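Local coordinates for protein D-3-phosphoglycerate dehydrogenase (Sulfolobus tokodaii, PDB 2EKL) that probably oxidises D-3-phosphoglycerate with NAD in the pathway to serine, as a member of the D-isomer specific 2-hydroxyacid dehydrogenase family, at residues 9-14 with 48-53. Residues are numbered along the deposited sequence; the frame is centred on the assembly and turned at random.
Sequences LITDPI and DIIVVR
Asp12 reaches over to the backbone of Arg53 just past the point where strands 7-10 and 49-52 stop. From the backbone outward, its CB packs on CB of Arg53 at 3.8 Å; CG lies beside the backbone N of its own residue (chi1 -63°); OD2 accepts the amide of Arg53 in an almost straight bond, Arg53 N to Asp12 OD2 2.8 Å with 177° at the hydrogen. The amide comes in on the anti side of the carboxylate, somewhat out of its plane. The other oxygen, OD1, forms a salt bridge with Arg55, so the group is held from two directions. An alanine here would probably leave the Arg53 amide without this acceptor and Arg55 without this salt bridge, so that the chain just after strand 49-52 is less firmly held.

Behind this, the two strands run parallel, and the backbone bonds alternate: Leu9 N to Ile49 O, Val51 N to Leu9 O at 2.8 Å, then Thr11 N to Val51 O at 3.1 Å. These are neighbouring strands in the five-stranded parallel sheet of the domain that sits apart from the Rossmann-type NAD-binding domain; strand 7-10 has 28-31 on its other edge. On one face Ile10 and Val51 lie side by side, CG1 of Ile10 3.9 Å from CB of Val51, under helix 16-24. Ile14 crosses Val51 at about a right angle, its CD1 4.0 Å from Val51 CG1, while its CG2 touches Arg53 CG. Thr11 OG1, bonded to Thr56, sits 3.3 Å from CG1 of Val52, and on that same side Thr11 CG2 meets Ile50 CG1 at 4.2 Å.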
loop_
_atom_site.group_PDB
_atom_site.type_symbol
_atom_site.label_atom_id
_atom_site.label_comp_id
_atom_site.label_asym_id
_atom_site.label_seq_id
_atom_site.Cartn_x
_atom_site.Cartn_y
_atom_site.Cartn_z
ATOM N N LEU A 9 -16.260 0.212 37.542
ATOM C CA LEU A 9 -16.183 1.614 37.153
ATOM C C LEU A 9 -15.534 1.723 35.780
ATOM O O LEU A 9 -14.433 1.223 35.565
ATOM C CB LEU A 9 -15.357 2.414 38.167
ATOM C CG LEU A 9 -15.118 3.891 37.824
ATOM C CD1 LEU A 9 -16.427 4.665 37.897
ATOM C CD2 LEU A 9 -14.104 4.481 38.790
ATOM N N ILE A 10 -16.235 2.353 34.845
ATOM C CA ILE A 10 -15.710 2.550 33.500
ATOM C C ILE A 10 -15.413 4.043 33.437
ATOM O O ILE A 10 -16.313 4.873 33.551
ATOM C CB ILE A 10 -16.741 2.139 32.438
ATOM C CG1 ILE A 10 -17.107 0.662 32.637
ATOM C CG2 ILE A 10 -16.164 2.350 31.043
ATOM C CD1 ILE A 10 -18.113 0.123 31.644
ATOM N N THR A 11 -14.139 4.369 33.259
ATOM C CA THR A 11 -13.692 5.754 33.278
ATOM C C THR A 11 -13.542 6.470 31.946
ATOM O O THR A 11 -13.358 7.689 31.921
ATOM C CB THR A 11 -12.352 5.845 34.013
ATOM O OG1 THR A 11 -11.348 5.164 33.250
ATOM C CG2 THR A 11 -12.458 5.182 35.387
ATOM N N ASP A 12 -13.609 5.725 30.850
ATOM C CA ASP A 12 -13.460 6.318 29.526
ATOM C C ASP A 12 -14.547 5.851 28.573
ATOM O O ASP A 12 -15.174 4.814 28.787
ATOM C CB ASP A 12 -12.098 5.950 28.933
ATOM C CG ASP A 12 -10.940 6.489 29.746
ATOM O OD1 ASP A 12 -10.876 7.718 29.948
ATOM O OD2 ASP A 12 -10.092 5.681 30.177
ATOM N N PRO A 13 -14.791 6.623 27.502
ATOM C CA PRO A 13 -15.814 6.249 26.521
ATOM C C PRO A 13 -15.388 4.939 25.862
ATOM O O PRO A 13 -14.334 4.877 25.237
ATOM C CB PRO A 13 -15.788 7.413 25.533
ATOM C CG PRO A 13 -15.340 8.575 26.378
ATOM C CD PRO A 13 -14.246 7.962 27.213
ATOM N N ILE A 14 -16.191 3.890 26.003
ATOM C CA ILE A 14 -15.836 2.608 25.403
ATOM C C ILE A 14 -16.980 1.983 24.617
ATOM O O ILE A 14 -18.118 2.450 24.675
ATOM C CB ILE A 14 -15.381 1.588 26.464
ATOM C CG1 ILE A 14 -16.514 1.329 27.455
ATOM C CG2 ILE A 14 -14.141 2.102 27.190
ATOM C CD1 ILE A 14 -16.246 0.168 28.383
ATOM N N ASP A 48 -14.549 -3.144 42.477
ATOM C CA ASP A 48 -13.873 -4.432 42.333
ATOM C C ASP A 48 -13.217 -4.484 40.960
ATOM O O ASP A 48 -12.219 -5.180 40.754
ATOM C CB ASP A 48 -14.890 -5.570 42.401
ATOM C CG ASP A 48 -15.704 -5.549 43.668
ATOM O OD1 ASP A 48 -15.159 -5.933 44.724
ATOM O OD2 ASP A 48 -16.884 -5.143 43.603
ATOM N N ILE A 49 -13.799 -3.744 40.022
ATOM C CA ILE A 49 -13.318 -3.715 38.646
ATOM C C ILE A 49 -13.250 -2.293 38.096
ATOM O O ILE A 49 -14.128 -1.478 38.361
ATOM C CB ILE A 49 -14.271 -4.509 37.715
ATOM C CG1 ILE A 49 -14.433 -5.946 38.218
ATOM C CG2 ILE A 49 -13.742 -4.487 36.287
ATOM C CD1 ILE A 49 -15.533 -6.722 37.514
ATOM N N ILE A 50 -12.200 -2.001 37.334
ATOM C CA ILE A 50 -12.065 -0.695 36.701
ATOM C C ILE A 50 -11.784 -0.975 35.228
ATOM O O ILE A 50 -11.000 -1.866 34.903
ATOM C CB ILE A 50 -10.899 0.141 37.299
ATOM C CG1 ILE A 50 -10.903 1.544 36.682
ATOM C CG2 ILE A 50 -9.562 -0.542 37.039
ATOM C CD1 ILE A 50 -9.829 2.466 37.230
ATOM N N VAL A 51 -12.452 -0.243 34.342
ATOM C CA VAL A 51 -12.251 -0.421 32.907
ATOM C C VAL A 51 -11.785 0.917 32.353
ATOM O O VAL A 51 -12.447 1.934 32.541
ATOM C CB VAL A 51 -13.555 -0.848 32.201
ATOM C CG1 VAL A 51 -13.284 -1.128 30.731
ATOM C CG2 VAL A 51 -14.129 -2.086 32.876
ATOM N N VAL A 52 -10.641 0.913 31.677
ATOM C CA VAL A 52 -10.100 2.158 31.152
ATOM C C VAL A 52 -9.663 2.032 29.691
ATOM O O VAL A 52 -9.570 0.910 29.162
ATOM C CB VAL A 52 -8.901 2.565 32.010
ATOM C CG1 VAL A 52 -9.296 2.566 33.486
ATOM C CG2 VAL A 52 -7.753 1.598 31.796
ATOM N N ARG A 53 -9.535 3.189 29.060
ATOM C CA ARG A 53 -9.026 2.982 27.755
ATOM C C ARG A 53 -7.641 3.547 27.758
ATOM O O ARG A 53 -6.661 2.910 28.124
ATOM C CB ARG A 53 -9.901 3.748 26.736
ATOM C CG ARG A 53 -10.492 2.814 25.675
ATOM C CD ARG A 53 -10.693 3.489 24.291
ATOM N NE ARG A 53 -11.052 4.916 24.409
ATOM C CZ ARG A 53 -11.216 5.638 23.290
ATOM N NH1 ARG A 53 -10.924 5.138 22.089
ATOM N NH2 ARG A 53 -11.844 6.800 23.386
#